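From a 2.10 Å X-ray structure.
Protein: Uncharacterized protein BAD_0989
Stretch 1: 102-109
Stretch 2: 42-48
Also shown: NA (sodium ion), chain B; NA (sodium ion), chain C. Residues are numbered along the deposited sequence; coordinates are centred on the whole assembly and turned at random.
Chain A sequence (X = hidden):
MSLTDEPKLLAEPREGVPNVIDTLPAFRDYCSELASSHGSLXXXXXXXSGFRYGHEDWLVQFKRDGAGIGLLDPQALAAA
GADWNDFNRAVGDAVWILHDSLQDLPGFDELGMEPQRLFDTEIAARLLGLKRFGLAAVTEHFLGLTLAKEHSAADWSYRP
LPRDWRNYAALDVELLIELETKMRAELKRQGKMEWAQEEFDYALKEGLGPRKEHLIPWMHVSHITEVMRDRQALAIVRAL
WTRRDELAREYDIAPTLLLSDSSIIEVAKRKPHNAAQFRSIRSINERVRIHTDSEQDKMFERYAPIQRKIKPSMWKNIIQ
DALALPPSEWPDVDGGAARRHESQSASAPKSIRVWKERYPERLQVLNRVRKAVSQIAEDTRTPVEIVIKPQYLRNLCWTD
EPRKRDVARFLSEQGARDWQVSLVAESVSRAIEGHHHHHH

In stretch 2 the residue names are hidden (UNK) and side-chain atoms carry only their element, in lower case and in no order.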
ATOM      1  N   LEU A 102       0.810   1.758   6.936  1.00 19.95           N
ATOM      2  CA  LEU A 102       0.150   0.589   6.362  1.00 23.33           C
ATOM      3  C   LEU A 102       0.916   0.004   5.167  1.00 23.50           C
ATOM      4  O   LEU A 102       0.737  -1.166   4.819  1.00 27.30           O
ATOM      5  CB  LEU A 102      -1.298   0.921   5.985  1.00 22.90           C
ATOM      6  CG  LEU A 102      -2.419   0.656   7.008  1.00 29.67           C
ATOM      7  CD1 LEU A 102      -1.961   0.560   8.476  1.00 24.81           C
ATOM      8  CD2 LEU A 102      -3.560   1.676   6.852  1.00 29.86           C
ATOM      9  N   GLN A 103       1.771   0.823   4.557  1.00 23.17           N
ATOM     10  CA  GLN A 103       2.624   0.392   3.452  1.00 25.52           C
ATOM     11  C   GLN A 103       3.814  -0.480   3.872  1.00 22.52           C
ATOM     12  O   GLN A 103       4.093  -1.485   3.223  1.00 25.81           O
ATOM     13  CB  GLN A 103       3.111   1.602   2.650  1.00 25.24           C
ATOM     14  CG  GLN A 103       2.521   1.730   1.238  1.00 37.44           C
ATOM     15  CD  GLN A 103       1.002   1.583   1.180  1.00 46.39           C
ATOM     16  OE1 GLN A 103       0.486   0.676   0.524  1.00 48.66           O
ATOM     17  NE2 GLN A 103       0.282   2.473   1.860  1.00 48.32           N
ATOM     18  N   ASP A 104       4.512  -0.097   4.944  1.00 21.63           N
ATOM     19  CA  ASP A 104       5.749  -0.787   5.333  1.00 23.71           C
ATOM     20  C   ASP A 104       5.637  -1.782   6.484  1.00 21.18           C
ATOM     21  O   ASP A 104       6.526  -2.615   6.661  1.00 28.18           O
ATOM     22  CB  ASP A 104       6.865   0.208   5.657  1.00 26.35           C
ATOM     23  CG  ASP A 104       7.149   1.158   4.521  1.00 30.66           C
ATOM     24  OD1 ASP A 104       7.038   0.765   3.339  1.00 28.00           O
ATOM     25  OD2 ASP A 104       7.483   2.325   4.814  1.00 34.68           O
ATOM     26  N   LEU A 105       4.574  -1.692   7.270  1.00 17.23           N
ATOM     27  CA  LEU A 105       4.399  -2.620   8.390  1.00 15.24           C
ATOM     28  C   LEU A 105       4.235  -4.101   8.004  1.00 18.45           C
ATOM     29  O   LEU A 105       4.758  -4.961   8.718  1.00 22.56           O
ATOM     30  CB  LEU A 105       3.290  -2.158   9.349  1.00 12.82           C
ATOM     31  CG  LEU A 105       3.561  -0.955  10.272  1.00 11.53           C
ATOM     32  CD1 LEU A 105       2.260  -0.458  10.868  1.00  6.84           C
ATOM     33  CD2 LEU A 105       4.568  -1.240  11.377  1.00 16.68           C
ATOM     34  N   PRO A 106       3.516  -4.418   6.895  1.00 17.95           N
ATOM     35  CA  PRO A 106       3.460  -5.844   6.543  1.00 18.44           C
ATOM     36  C   PRO A 106       4.816  -6.465   6.204  1.00 20.75           C
ATOM     37  O   PRO A 106       5.093  -7.600   6.612  1.00 22.13           O
ATOM     38  CB  PRO A 106       2.541  -5.866   5.316  1.00 19.88           C
ATOM     39  CG  PRO A 106       1.736  -4.629   5.421  1.00 17.96           C
ATOM     40  CD  PRO A 106       2.689  -3.619   5.971  1.00 16.15           C
ATOM     41  N   GLY A 107       5.654  -5.708   5.494  1.00 20.63           N
ATOM     42  CA  GLY A 107       6.994  -6.148   5.113  1.00 22.90           C
ATOM     43  C   GLY A 107       7.942  -6.268   6.287  1.00 21.79           C
ATOM     44  O   GLY A 107       8.728  -7.208   6.341  1.00 26.37           O
ATOM     45  N   PHE A 108       7.867  -5.315   7.219  1.00 23.01           N
ATOM     46  CA  PHE A 108       8.631  -5.362   8.472  1.00 20.30           C
ATOM     47  C   PHE A 108       8.248  -6.573   9.316  1.00 21.74           C
ATOM     48  O   PHE A 108       9.119  -7.266   9.835  1.00 27.21           O
ATOM     49  CB  PHE A 108       8.425  -4.093   9.312  1.00 16.07           C
ATOM     50  CG  PHE A 108       9.060  -2.850   8.738  1.00 21.63           C
ATOM     51  CD1 PHE A 108       8.556  -1.603   9.057  1.00 17.14           C
ATOM     52  CD2 PHE A 108      10.157  -2.920   7.883  1.00 20.46           C
ATOM     53  CE1 PHE A 108       9.130  -0.453   8.539  1.00 19.83           C
ATOM     54  CE2 PHE A 108      10.739  -1.773   7.369  1.00 21.73           C
ATOM     55  CZ  PHE A 108      10.221  -0.539   7.697  1.00 19.99           C
ATOM     56  N   ASP A 109       6.942  -6.809   9.451  1.00 22.79           N
ATOM     57  CA  ASP A 109       6.405  -8.001  10.115  1.00 22.75           C
ATOM     58  C   ASP A 109       6.922  -9.292   9.467  1.00 24.07           C
ATOM     59  O   ASP A 109       7.321 -10.228  10.162  1.00 21.62           O
ATOM     60  CB  ASP A 109       4.877  -7.982  10.084  1.00 22.06           C
ATOM     61  CG  ASP A 109       4.266  -9.230  10.679  1.00 26.72           C
ATOM     62  OD1 ASP A 109       3.690 -10.038   9.913  1.00 17.63           O
ATOM     63  OD2 ASP A 109       4.377  -9.407  11.909  1.00 24.89           O
ATOM     64  N   UNK A  42      13.425   6.402  13.195  1.00 13.00           N
ATOM     65  CA  UNK A  42      12.955   6.751  11.853  1.00 14.79           C
ATOM     66  C   UNK A  42      13.070   5.513  10.970  1.00  8.25           C
ATOM     67  O   UNK A  42      14.135   4.907  10.907  1.00 15.28           O
ATOM     68  c   UNK A  42      13.796   7.882  11.288  1.00  6.75           C
ATOM     69  N   UNK A  43      11.980   5.130  10.302  1.00 10.09           N
ATOM     70  CA  UNK A  43      11.958   3.917   9.476  1.00  8.32           C
ATOM     71  C   UNK A  43      11.342   4.116   8.092  1.00 13.02           C
ATOM     72  O   UNK A  43      10.518   5.007   7.895  1.00 15.76           O
ATOM     73  c   UNK A  43      11.249   2.790  10.200  1.00 11.35           C
ATOM     74  N   UNK A  44      11.764   3.281   7.141  1.00 11.56           N
ATOM     75  CA  UNK A  44      11.172   3.217   5.797  1.00 14.61           C
ATOM     76  C   UNK A  44      11.602   1.933   5.084  1.00 13.94           C
ATOM     77  O   UNK A  44      12.457   1.197   5.584  1.00 14.08           O
ATOM     78  c   UNK A  44      11.579   4.437   4.957  1.00 14.87           C
ATOM     79  o   UNK A  44       9.488   4.155   3.870  1.00 17.16           O
ATOM     80  o   UNK A  44      10.824   5.679   3.083  1.00 25.72           O
ATOM     81  c   UNK A  44      10.562   4.783   3.906  1.00 15.69           C
ATOM     82  N   UNK A  45      11.016   1.670   3.915  1.00 13.59           N
ATOM     83  CA  UNK A  45      11.382   0.513   3.105  1.00 11.42           C
ATOM     84  C   UNK A  45      11.152   0.785   1.634  1.00 15.55           C
ATOM     85  O   UNK A  45      10.222   1.501   1.260  1.00 15.65           O
ATOM     86  c   UNK A  45      10.601  -0.713   3.531  1.00 15.85           C
ATOM     87  N   UNK A  46      11.998   0.194   0.800  1.00 17.68           N
ATOM     88  CA  UNK A  46      11.821   0.274  -0.640  1.00 18.53           C
ATOM     89  C   UNK A  46      11.462  -1.082  -1.226  1.00 17.53           C
ATOM     90  O   UNK A  46      11.950  -2.115  -0.772  1.00 16.83           O
ATOM     91  c   UNK A  46      13.076   0.818  -1.320  1.00 15.83           C
ATOM     92  o   UNK A  46      12.291   3.994   0.148  1.00 24.95           O
ATOM     93  o   UNK A  46      11.721   3.381  -1.863  1.00 26.40           O
ATOM     94  c   UNK A  46      12.442   3.260  -0.856  1.00 21.42           C
ATOM     95  c   UNK A  46      13.539   2.203  -0.838  1.00 23.90           C
ATOM     96  N   UNK A  47      10.608  -1.066  -2.244  1.00 19.29           N
ATOM     97  CA  UNK A  47      10.237  -2.287  -2.945  1.00 19.62           C
ATOM     98  C   UNK A  47      10.282  -2.115  -4.463  1.00 20.77           C
ATOM     99  O   UNK A  47      10.146  -1.011  -4.986  1.00 19.72           O
ATOM    100  c   UNK A  47       6.895  -1.140   0.587  1.00 33.85           C
ATOM    101  c   UNK A  47       7.744  -1.838  -2.536  1.00 28.63           C
ATOM    102  n   UNK A  47       6.295  -0.041   0.149  1.00 23.27           N
ATOM    103  c   UNK A  47       8.885  -2.817  -2.466  1.00 18.22           C
ATOM    104  c   UNK A  47       6.621  -2.267  -1.597  1.00 35.34           C
ATOM    105  n   UNK A  47       7.335  -1.186   1.833  1.00 30.87           N
ATOM    106  n   UNK A  47       7.051  -2.199  -0.204  1.00 35.68           N
ATOM    107  N   UNK A  48      10.479  -3.219  -5.166  1.00 19.73           N
ATOM    108  CA  UNK A  48      10.641  -3.171  -6.608  1.00 20.11           C
ATOM    109  C   UNK A  48       9.309  -3.430  -7.313  1.00 22.22           C
ATOM    110  O   UNK A  48       9.221  -4.308  -8.174  1.00 25.08           O
ATOM    111  c   UNK A  48      11.697  -4.170  -7.034  1.00 18.09           C
TER
HETATM  112 NA    NA B 501      10.279   5.716   0.479  1.00 14.97          NA
HETATM  113 NA    NA C 502       7.246   3.961   2.275  1.00 27.78          NA
HETATM  114  O   HOH W   1       9.099   3.678   0.318  1.00 15.80           O
HETATM  115  O   HOH W   2       9.941   5.723  -1.979  1.00 21.33           O
HETATM  116  O   HOH W   3       8.069  -3.010   4.415  1.00 29.69           O
HETATM  117  O   HOH W   4       7.117   4.877   4.694  1.00 34.21           O
HETATM  118  O   HOH W   5       8.238   6.099   1.599  1.00 47.13           O
HETATM  119  O   HOH W   6       4.919   4.231   2.862  1.00 23.73           O

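Position 42, the first of the stretch, lies within a strand that begins earlier and carries a single side-chain atom, a carbon bonded to CA, and nothing of it comes within reach of the helix 102-109. One carbon and no more is the side chain of alanine, so this is Ala 42.

Position 43 likewise carries one carbon, but here the CA-to-CB bond points toward the helix. Its CB lies 4.2 Å from CE1 of Phe 108, an apolar contact made obliquely to the ring. The residue is Ala 43.

At position 44 there are four side-chain atoms: two carbons in a row, the second carrying two oxygens. The CA-to-CB bond points away from the helix, yet the end of the side chain comes nearer to it, and one oxygen stands close to the carboxylate of Asp 104. A forked, two-carbon chain ending in two oxygens is an aspartate, Asp 44. Its OD1 is 2.9 Å from OD2 of Asp 104, a pairing of two acceptors that is not a hydrogen bond. Both oxygens of Asp 44 are also metal ligands: OD1 binds the chain C sodium at 2.8 Å from NA, and OD2 binds the chain B sodium at 2.7 Å from NA. The backbone takes part as well, since O of Asp 44 lies 3.5 Å from CZ of Phe 108, at the edge of the ring and near its plane.

Position 45 returns to a single carbon directed toward the helix, packed against both Phe 108 and Asp 104. It is Ala 45, whose CB sits 4.0 Å from CE2 of Phe 108 and 3.9 Å from OD1 of Asp 104. Its N gives a weak hydrogen bond to OD1 of Asp 44 (2.9 Å).

Position 46 has three carbons in line, the last bearing two oxygens, and touches nothing on the helix. This is glutamate, Glu 46; its OE2 binds the chain B sodium, 2.7 Å from NA.

Position 47 shows three carbons, a nitrogen, then a carbon bearing two further nitrogens, one of which lies 2.5 Å from OD1 of Asp 104. This is the planar end of an arginine, Arg 47. Its CA-to-CB bond points toward the helix, and its NH1 donates a very short, almost straight hydrogen bond to OD1 of Asp 104 (2.5 Å), part of a salt bridge. O of Gln 103 lies over one face of the guanidinium, 3.5 Å from NH1.

Position 48 has one carbon, out of reach of the helix, and is Ala 48.

The strand crosses the helix at 83°, and the two bury 276 Å² between them, both sides summed. Asp 104 is the hub of the contact. One carboxylate oxygen, OD1, forms the salt bridge with Arg 47 NH1, while OD2 lies 2.6 Å from O of water 4, itself a ligand of the chain C sodium. Water 3 accepts a weak hydrogen bond from Arg 47 NH1 and donates to O of Asp 104, adding a second link between these residues. One helical turn on, the ring of Phe 108 meets CB of Ala 43 and of Ala 45 obliquely, supplying the apolar part.

Stretch 2 42-48: AADAERA
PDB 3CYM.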